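Local coordinates for protein neurotoxin (Clostridium botulinum, PDB 2QN0) that cleaves neuronal SNARE proteins as the zinc-dependent light-chain protease of botulinum neurotoxin type C1, with dual substrate specificity, at residues I281-S284 and A285-F289; V408-M411 and G412-L415; A310-S313 and S314-K317; A293-Y296 and Y297-I300. All coordinates share one frame; numbering follows the deposited sequence.

Contact 1 of 4, residues I281-S284 and A285-F289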
loop_
_atom_site.group_PDB
_atom_site.type_symbol
_atom_site.label_atom_id
_atom_site.label_comp_id
_atom_site.label_asym_id
_atom_site.label_seq_id
_atom_site.Cartn_x
_atom_site.Cartn_y
_atom_site.Cartn_z
ATOM N N ILE A 281 -1.603 21.911 -1.776
ATOM C CA ILE A 281 -0.196 22.062 -1.407
ATOM C C ILE A 281 0.335 23.270 -2.180
ATOM O O ILE A 281 0.207 23.328 -3.402
ATOM C CB ILE A 281 0.646 20.838 -1.818
ATOM C CG1 ILE A 281 0.078 19.566 -1.182
ATOM C CG2 ILE A 281 2.099 21.033 -1.371
ATOM C CD1 ILE A 281 0.769 18.299 -1.654
ATOM N N PRO A 282 0.931 24.247 -1.478
ATOM C CA PRO A 282 1.462 25.431 -2.165
ATOM C C PRO A 282 2.380 25.012 -3.312
ATOM O O PRO A 282 3.247 24.157 -3.139
ATOM C CB PRO A 282 2.212 26.163 -1.055
ATOM C CG PRO A 282 1.410 25.819 0.171
ATOM C CD PRO A 282 1.157 24.334 -0.024
ATOM N N LYS A 283 2.193 25.615 -4.481
ATOM C CA LYS A 283 3.003 25.268 -5.640
ATOM C C LYS A 283 4.496 25.294 -5.325
ATOM O O LYS A 283 5.249 24.427 -5.775
ATOM C CB LYS A 283 2.692 26.219 -6.802
ATOM C CG LYS A 283 3.327 25.809 -8.122
ATOM C CD LYS A 283 2.862 26.704 -9.258
ATOM C CE LYS A 283 3.464 26.269 -10.584
ATOM N NZ LYS A 283 3.111 24.860 -10.912
ATOM N N SER A 284 4.924 26.280 -4.545
ATOM C CA SER A 284 6.333 26.400 -4.185
ATOM C C SER A 284 6.802 25.220 -3.334
ATOM O O SER A 284 7.956 24.797 -3.428
ATOM C CB SER A 284 6.580 27.720 -3.444
ATOM O OG SER A 284 5.772 27.818 -2.287
ATOM N N ALA A 285 5.907 24.690 -2.504
ATOM C CA ALA A 285 6.241 23.541 -1.662
ATOM C C ALA A 285 6.296 22.275 -2.522
ATOM O O ALA A 285 7.159 21.417 -2.323
ATOM C CB ALA A 285 5.206 23.378 -0.548
ATOM N N ARG A 286 5.371 22.149 -3.471
ATOM C CA ARG A 286 5.375 20.984 -4.353
ATOM C C ARG A 286 6.704 20.942 -5.107
ATOM O O ARG A 286 7.336 19.892 -5.217
ATOM C CB ARG A 286 4.226 21.060 -5.361
ATOM C CG ARG A 286 2.858 20.720 -4.785
ATOM C CD ARG A 286 1.803 20.789 -5.874
ATOM N NE ARG A 286 1.045 22.032 -5.802
ATOM C CZ ARG A 286 0.501 22.637 -6.850
ATOM N NH1 ARG A 286 0.636 22.120 -8.063
ATOM N NH2 ARG A 286 -0.186 23.756 -6.682
ATOM N N LYS A 287 7.123 22.094 -5.624
ATOM C CA LYS A 287 8.381 22.188 -6.361
ATOM C C LYS A 287 9.562 21.851 -5.460
ATOM O O LYS A 287 10.504 21.177 -5.879
ATOM C CB LYS A 287 8.560 23.600 -6.931
ATOM C CG LYS A 287 7.549 23.982 -7.998
ATOM C CD LYS A 287 7.694 23.123 -9.242
ATOM C CE LYS A 287 6.700 23.541 -10.314
ATOM N NZ LYS A 287 6.878 24.968 -10.704
ATOM N N TYR A 288 9.509 22.330 -4.220
ATOM C CA TYR A 288 10.564 22.076 -3.249
ATOM C C TYR A 288 10.793 20.573 -3.049
ATOM O O TYR A 288 11.921 20.088 -3.130
ATOM C CB TYR A 288 10.197 22.721 -1.912
ATOM C CG TYR A 288 11.104 22.347 -0.765
ATOM C CD1 TYR A 288 12.365 22.926 -0.625
ATOM C CD2 TYR A 288 10.709 21.392 0.173
ATOM C CE1 TYR A 288 13.209 22.562 0.423
ATOM C CE2 TYR A 288 11.543 21.021 1.217
ATOM C CZ TYR A 288 12.790 21.607 1.338
ATOM O OH TYR A 288 13.612 21.236 2.375
ATOM N N PHE A 289 9.723 19.832 -2.786
ATOM C CA PHE A 289 9.874 18.395 -2.576
ATOM C C PHE A 289 10.316 17.661 -3.832
ATOM O O PHE A 289 11.059 16.685 -3.749
ATOM C CB PHE A 289 8.576 17.807 -2.016
ATOM C CG PHE A 289 8.302 18.233 -0.604
ATOM C CD1 PHE A 289 9.143 17.828 0.426
ATOM C CD2 PHE A 289 7.245 19.086 -0.311
ATOM C CE1 PHE A 289 8.939 18.274 1.729
ATOM C CE2 PHE A 289 7.034 19.536 0.987
ATOM C CZ PHE A 289 7.886 19.130 2.008
#
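Ile281 meets Arg286 at the N-terminal end of helix 283-304, where the arginine, within the first turn, reaches back to the chain leading in. Arg286 NE donates a nearly straight bond to Ile281 O (2.9 Å, 164°), with the oxygen close to the guanidinium plane, and Arg286 NH2 adds a weak bond to the same Ile281 O at 3.3 Å. A bend at chi3 (-101°) turns the guanidinium onto this carbonyl, while the aliphatic part of the chain packs on the isoleucine side chain, Arg286 CG lying 3.5 Å from Ile281 CG2. Ile281 also presses on Tyr267 and Ile270 of helix 267-273, the helix that carries the zinc ligand Glu269; Arg286 NH2 also makes a long, weak ion pair with Asp279.

Pro282 holds the N-cap position without a polar side chain to cap the helix; its carbonyl begins the i to i+4 pattern, accepting from Arg286 N at 2.9 Å and, weakly, from Ala285 N. Its CB rests on the methyl of Ala285.

Lys283 follows. Its CA covers one face of the guanidinium, 3.8 Å from Arg286 NE, and its O receives Lys287 N at 3.0 Å. The side chains of Lys283 and Lys287 run alongside each other in the same direction, their NZ atoms 3.8 Å apart, a pairing of like charges that may lower the pKa of one of them, although both lysines are exposed. Ser284 continues the helical pattern, its O taking a bond of 3.0 Å from Tyr288 N with an N-H...O angle of 148°.

Contact 2 of 4, residues V408-M411 and G412-L415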
loop_
_atom_site.group_PDB
_atom_site.type_symbol
_atom_site.label_atom_id
_atom_site.label_comp_id
_atom_site.label_asym_id
_atom_site.label_seq_id
_atom_site.Cartn_x
_atom_site.Cartn_y
_atom_site.Cartn_z
ATOM N N VAL A 408 -26.155 0.307 -13.741
ATOM C CA VAL A 408 -26.570 1.662 -14.087
ATOM C C VAL A 408 -26.348 2.616 -12.917
ATOM O O VAL A 408 -26.730 2.326 -11.784
ATOM C CB VAL A 408 -28.062 1.708 -14.496
ATOM C CG1 VAL A 408 -28.460 3.127 -14.872
ATOM C CG2 VAL A 408 -28.306 0.768 -15.672
ATOM N N LEU A 409 -25.722 3.751 -13.206
ATOM C CA LEU A 409 -25.433 4.768 -12.200
ATOM C C LEU A 409 -24.830 4.209 -10.914
ATOM O O LEU A 409 -25.215 4.597 -9.809
ATOM C CB LEU A 409 -26.699 5.573 -11.880
ATOM C CG LEU A 409 -27.249 6.396 -13.054
ATOM C CD1 LEU A 409 -28.492 7.154 -12.621
ATOM C CD2 LEU A 409 -26.181 7.361 -13.547
ATOM N N PHE A 410 -23.886 3.287 -11.071
ATOM C CA PHE A 410 -23.183 2.694 -9.938
ATOM C C PHE A 410 -24.085 2.139 -8.836
ATOM O O PHE A 410 -23.710 2.147 -7.665
ATOM C CB PHE A 410 -22.235 3.745 -9.345
ATOM C CG PHE A 410 -21.460 4.502 -10.384
ATOM C CD1 PHE A 410 -20.372 3.915 -11.023
ATOM C CD2 PHE A 410 -21.853 5.780 -10.767
ATOM C CE1 PHE A 410 -19.688 4.591 -12.032
ATOM C CE2 PHE A 410 -21.175 6.464 -11.774
ATOM C CZ PHE A 410 -20.090 5.867 -12.409
ATOM N N MET A 411 -25.262 1.642 -9.203
ATOM C CA MET A 411 -26.178 1.099 -8.205
ATOM C C MET A 411 -25.573 0.013 -7.325
ATOM O O MET A 411 -25.979 -0.157 -6.174
ATOM C CB MET A 411 -27.446 0.564 -8.879
ATOM C CG MET A 411 -28.544 1.597 -9.004
ATOM S SD MET A 411 -30.047 0.916 -9.725
ATOM C CE MET A 411 -30.124 1.841 -11.247
ATOM N N GLY A 412 -24.602 -0.725 -7.859
ATOM C CA GLY A 412 -23.973 -1.775 -7.075
ATOM C C GLY A 412 -23.280 -1.243 -5.830
ATOM O O GLY A 412 -23.130 -1.955 -4.833
ATOM N N GLN A 413 -22.854 0.016 -5.891
ATOM C CA GLN A 413 -22.171 0.657 -4.768
ATOM C C GLN A 413 -23.123 1.500 -3.925
ATOM O O GLN A 413 -22.727 2.058 -2.900
ATOM C CB GLN A 413 -21.047 1.552 -5.286
ATOM C CG GLN A 413 -19.861 0.811 -5.870
ATOM C CD GLN A 413 -18.870 1.762 -6.507
ATOM O OE1 GLN A 413 -18.901 1.993 -7.719
ATOM N NE2 GLN A 413 -18.001 2.341 -5.687
ATOM N N ASN A 414 -24.376 1.585 -4.364
ATOM C CA ASN A 414 -25.400 2.367 -3.677
ATOM C C ASN A 414 -25.989 1.562 -2.518
ATOM O O ASN A 414 -26.671 0.556 -2.735
ATOM C CB ASN A 414 -26.495 2.740 -4.680
ATOM C CG ASN A 414 -27.435 3.801 -4.154
ATOM O OD1 ASN A 414 -27.886 3.729 -3.017
ATOM N ND2 ASN A 414 -27.747 4.787 -4.989
ATOM N N LEU A 415 -25.736 2.012 -1.291
ATOM C CA LEU A 415 -26.215 1.310 -0.103
ATOM C C LEU A 415 -27.703 0.977 -0.067
ATOM O O LEU A 415 -28.086 -0.074 0.439
ATOM C CB LEU A 415 -25.855 2.092 1.165
ATOM C CG LEU A 415 -24.477 1.823 1.779
ATOM C CD1 LEU A 415 -23.397 2.102 0.758
ATOM C CD2 LEU A 415 -24.290 2.692 3.017
HETATM O O HOH W 1 -27.188 5.017 -7.944
#
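Phe410 and Gln413 lie alongside each other and point the same way, the ring and the amide turned almost at right angles (89° between their planes). The amide oxygen does the touching: Gln413 OE1 sits 4.1 Å from Phe410 CD1 and equally far from Phe410 CB, a van der Waals approach oblique to the ring. In Gln413 CG is anti to the carbonyl carbon and the chain then runs extended, which carries the amide up beside the phenylalanine.

The backbone underneath makes two successive 3-10 turns. Gln413 N bonds to Phe410 O at 2.9 Å and Asn414 N to Met411 O at 3.0 Å, both donors standing above the carbonyl plane, so neither uses a lone pair of the oxygen squarely. Just before them the backbone is left-handed at Leu409 and Phe410 (phi 47° and 52°), and Met411 N closes that turn on Val408 O at 3.0 Å. Asn414 points toward the first half of the contact, with its CB 3.3 Å from Met411 O. One water ties the two halves together, donating to Leu409 O at 2.7 Å and accepting from Asn414 ND2 at 3.0 Å.

The polar ends are firmly held. Gln413 NE2 donates to the carbonyls of Gln370 and Cys220, Gln413 OE1 accepts from Asn400, and Asn414 uses OD1 for Ser416 N and ND2 for Ser217. The turn lies in the long loop between strands 383-384 and 422-423 and packs, through Gln413 and Leu415, against the short strands 201-202 and 219-220.

Contact 3 of 4, residues A310-S313 and S314-K317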
loop_
_atom_site.group_PDB
_atom_site.type_symbol
_atom_site.label_atom_id
_atom_site.label_comp_id
_atom_site.label_asym_id
_atom_site.label_seq_id
_atom_site.Cartn_x
_atom_site.Cartn_y
_atom_site.Cartn_z
ATOM N N ALA A 310 29.694 -5.204 -1.767
ATOM C CA ALA A 310 28.307 -5.470 -1.410
ATOM C C ALA A 310 28.198 -6.317 -0.151
ATOM O O ALA A 310 29.103 -7.089 0.176
ATOM C CB ALA A 310 27.603 -6.169 -2.567
ATOM N N ASN A 311 27.084 -6.158 0.554
ATOM C CA ASN A 311 26.822 -6.909 1.773
ATOM C C ASN A 311 25.449 -7.568 1.661
ATOM O O ASN A 311 24.459 -6.901 1.360
ATOM C CB ASN A 311 26.840 -5.976 2.986
ATOM C CG ASN A 311 26.475 -6.688 4.274
ATOM O OD1 ASN A 311 27.168 -7.612 4.702
ATOM N ND2 ASN A 311 25.378 -6.266 4.897
ATOM N N PRO A 312 25.376 -8.895 1.859
ATOM C CA PRO A 312 26.504 -9.781 2.174
ATOM C C PRO A 312 27.433 -9.963 0.972
ATOM O O PRO A 312 27.073 -9.624 -0.158
ATOM C CB PRO A 312 25.814 -11.080 2.591
ATOM C CG PRO A 312 24.565 -11.072 1.777
ATOM C CD PRO A 312 24.104 -9.636 1.895
ATOM N N SER A 313 28.625 -10.502 1.225
ATOM C CA SER A 313 29.633 -10.713 0.187
ATOM C C SER A 313 29.174 -11.511 -1.025
ATOM O O SER A 313 29.676 -11.310 -2.132
ATOM C CB SER A 313 30.866 -11.393 0.790
ATOM O OG SER A 313 31.478 -10.560 1.755
ATOM N N SER A 314 28.231 -12.422 -0.822
ATOM C CA SER A 314 27.733 -13.238 -1.920
ATOM C C SER A 314 27.175 -12.385 -3.062
ATOM O O SER A 314 27.054 -12.853 -4.193
ATOM C CB SER A 314 26.662 -14.202 -1.409
ATOM O OG SER A 314 25.640 -13.509 -0.716
ATOM N N PHE A 315 26.846 -11.129 -2.767
ATOM C CA PHE A 315 26.306 -10.220 -3.775
ATOM C C PHE A 315 27.390 -9.499 -4.580
ATOM O O PHE A 315 27.094 -8.857 -5.586
ATOM C CB PHE A 315 25.391 -9.182 -3.109
ATOM C CG PHE A 315 23.988 -9.670 -2.871
ATOM C CD1 PHE A 315 23.050 -9.649 -3.897
ATOM C CD2 PHE A 315 23.606 -10.153 -1.623
ATOM C CE1 PHE A 315 21.744 -10.102 -3.685
ATOM C CE2 PHE A 315 22.304 -10.608 -1.400
ATOM C CZ PHE A 315 21.373 -10.580 -2.437
ATOM N N ASN A 316 28.644 -9.603 -4.150
ATOM C CA ASN A 316 29.723 -8.930 -4.872
ATOM C C ASN A 316 29.750 -9.260 -6.359
ATOM O O ASN A 316 29.935 -8.376 -7.194
ATOM C CB ASN A 316 31.088 -9.264 -4.257
ATOM C CG ASN A 316 31.345 -8.516 -2.964
ATOM O OD1 ASN A 316 31.080 -7.318 -2.866
ATOM N ND2 ASN A 316 31.880 -9.214 -1.970
ATOM N N LYS A 317 29.562 -10.532 -6.697
ATOM C CA LYS A 317 29.592 -10.943 -8.094
ATOM C C LYS A 317 28.382 -10.451 -8.890
ATOM O O LYS A 317 28.349 -10.574 -10.114
ATOM C CB LYS A 317 29.686 -12.470 -8.191
ATOM C CG LYS A 317 28.407 -13.200 -7.822
ATOM C CD LYS A 317 28.585 -14.714 -7.895
ATOM C CE LYS A 317 29.335 -15.250 -6.687
ATOM N NZ LYS A 317 28.544 -15.086 -5.429
HETATM O O HOH W 2 30.213 -12.673 -4.610
#
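In both Asn316 and Phe315 CG is anti to the residue's own carbonyl carbon (chi1 -76° and -83°), and this folds the two side chains back over the preceding residues. The amide of Asn316 thus reaches back to the strand, where Asn316 OD1 accepts from Ala310 N at 2.8 Å; the bond is bent, with an N-H...O angle of 134°. Phe315 brings its ring edge up to the proline, Phe315 CD2 lying 3.6 Å from Pro312 CD, and its CB is 3.8 Å from Ala310 CB.

Strand 309-311, paired in parallel with strand 126-128, ends here. A cis peptide before Pro312 turns the chain into a 3-10 segment that leads on to helix 319-330. Phe315 N bonds to Pro312 O at 3.0 Å and Asn316 N to Ser313 O at 2.8 Å. Ser313 O also receives a water that accepts from Lys317 N and Lys317 NZ, while Lys317 NZ curls back to donate to Ser314 O at 3.0 Å.

Beyond the turn, the Phe315 ring stacks with that of Phe129, and Asn311 ND2 is hydrogen-bonded to Asp128 OD1.

Contact 4 of 4, residues A293-Y296 and Y297-I300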
loop_
_atom_site.group_PDB
_atom_site.type_symbol
_atom_site.label_atom_id
_atom_site.label_comp_id
_atom_site.label_asym_id
_atom_site.label_seq_id
_atom_site.Cartn_x
_atom_site.Cartn_y
_atom_site.Cartn_z
ATOM N N ALA A 293 13.782 15.588 -4.164
ATOM C CA ALA A 293 13.838 14.217 -4.666
ATOM C C ALA A 293 14.895 14.118 -5.763
ATOM O O ALA A 293 15.668 13.160 -5.809
ATOM C CB ALA A 293 12.471 13.795 -5.208
ATOM N N LEU A 294 14.932 15.107 -6.648
ATOM C CA LEU A 294 15.921 15.099 -7.723
ATOM C C LEU A 294 17.337 15.085 -7.148
ATOM O O LEU A 294 18.208 14.375 -7.656
ATOM C CB LEU A 294 15.731 16.315 -8.639
ATOM C CG LEU A 294 16.724 16.468 -9.799
ATOM C CD1 LEU A 294 16.741 15.208 -10.661
ATOM C CD2 LEU A 294 16.333 17.674 -10.632
ATOM N N ASP A 295 17.574 15.855 -6.089
ATOM C CA ASP A 295 18.902 15.882 -5.478
ATOM C C ASP A 295 19.247 14.529 -4.877
ATOM O O ASP A 295 20.398 14.093 -4.934
ATOM C CB ASP A 295 19.004 16.958 -4.393
ATOM C CG ASP A 295 19.106 18.358 -4.969
ATOM O OD1 ASP A 295 19.756 18.521 -6.024
ATOM O OD2 ASP A 295 18.553 19.297 -4.356
ATOM N N TYR A 296 18.257 13.863 -4.288
ATOM C CA TYR A 296 18.503 12.544 -3.716
ATOM C C TYR A 296 18.811 11.563 -4.845
ATOM O O TYR A 296 19.618 10.648 -4.678
ATOM C CB TYR A 296 17.290 12.061 -2.909
ATOM C CG TYR A 296 17.195 12.655 -1.520
ATOM C CD1 TYR A 296 18.245 12.525 -0.610
ATOM C CD2 TYR A 296 16.041 13.318 -1.102
ATOM C CE1 TYR A 296 18.145 13.040 0.686
ATOM C CE2 TYR A 296 15.930 13.834 0.189
ATOM C CZ TYR A 296 16.982 13.692 1.077
ATOM O OH TYR A 296 16.870 14.196 2.352
ATOM N N TYR A 297 18.169 11.755 -5.994
ATOM C CA TYR A 297 18.404 10.884 -7.143
ATOM C C TYR A 297 19.815 11.100 -7.682
ATOM O O TYR A 297 20.475 10.154 -8.108
ATOM C CB TYR A 297 17.373 11.151 -8.249
ATOM C CG TYR A 297 16.094 10.340 -8.118
ATOM C CD1 TYR A 297 15.571 10.018 -6.861
ATOM C CD2 TYR A 297 15.405 9.904 -9.251
ATOM C CE1 TYR A 297 14.389 9.272 -6.739
ATOM C CE2 TYR A 297 14.221 9.164 -9.140
ATOM C CZ TYR A 297 13.723 8.853 -7.883
ATOM O OH TYR A 297 12.558 8.128 -7.773
ATOM N N ARG A 298 20.279 12.347 -7.670
ATOM C CA ARG A 298 21.624 12.642 -8.149
ATOM C C ARG A 298 22.635 11.952 -7.247
ATOM O O ARG A 298 23.652 11.439 -7.718
ATOM C CB ARG A 298 21.876 14.154 -8.159
ATOM C CG ARG A 298 21.108 14.895 -9.240
ATOM C CD ARG A 298 21.358 16.399 -9.165
ATOM N NE ARG A 298 20.562 17.135 -10.145
ATOM C CZ ARG A 298 20.748 17.079 -11.460
ATOM N NH1 ARG A 298 21.709 16.319 -11.970
ATOM N NH2 ARG A 298 19.966 17.781 -12.270
ATOM N N SER A 299 22.357 11.939 -5.947
ATOM C CA SER A 299 23.250 11.291 -4.997
ATOM C C SER A 299 23.281 9.781 -5.262
ATOM O O SER A 299 24.319 9.138 -5.101
ATOM C CB SER A 299 22.792 11.569 -3.564
ATOM O OG SER A 299 23.686 10.996 -2.627
ATOM N N ILE A 300 22.142 9.222 -5.668
ATOM C CA ILE A 300 22.060 7.792 -5.974
ATOM C C ILE A 300 22.894 7.493 -7.222
ATOM O O ILE A 300 23.624 6.504 -7.268
ATOM C CB ILE A 300 20.594 7.345 -6.236
ATOM C CG1 ILE A 300 19.782 7.412 -4.940
ATOM C CG2 ILE A 300 20.567 5.935 -6.825
ATOM C CD1 ILE A 300 20.290 6.515 -3.850
HETATM O O HOH W 3 19.249 18.777 -8.762
#
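Tyr297 packs back onto Ala293 on the buried side of this helical turn, whereas Asp295 and Arg298 face solvent. The tyrosine ring tucks close to the backbone, with Tyr297 CD1 3.3 Å from Ala293 O, the carbonyl that also accepts Tyr297 N at 2.9 Å. Its far end is fixed too: the hydroxyl is hydrogen-bonded to the carbonyl of Tyr239, just past the helix with the zinc ligands His229 and His233, and the Tyr297 ring is edge-to-face with those of Tyr330 and Phe347.

Regular alpha-helical bonding runs throughout, within helix 283-304: Arg298 N bonds to Leu294 O at 2.9 Å, and Ser299 N and Ile300 N use the next two carbonyls. Leu294, beside Phe347 and Arg344 of helix 344-357, borders the two sides, with Leu294 CD1 over one face of the Arg298 guanidinium and Leu294 CG 3.9 Å from Arg298 NE.

On the exposed side the grip is looser. Arg298 runs extended from CG to NE (chi2 178°), yet Asp295 OD1 stays 4.4 Å from Arg298 NE, beyond a salt bridge, with carboxylate and guanidinium planes 47° apart. A water lying in the guanidinium plane mediates instead, donating to Asp295 OD1 at 2.8 Å and accepting from Arg298 NE across a doubtfully short distance.

Overall arrangement
Contacts 1 and 4 share helix 283-304: contact 1 spans the lead-in and first turns of the helix and 293-300 a later part, their centres about 17 Å apart. Down the chain, contact 3 follows at the end of strand 309-311, its centre about 24 Å from that of contact 4 and about 39 Å from that of contact 1. Contact 2 comes last in sequence and lies across the chain's centre from contacts 3 and 4, its centre about 54 Å and 45 Å from theirs. Contact 1 does not touch the zinc site of His229, His233 and Glu269; the Ile281 side chain lies about 13 Å from the metal.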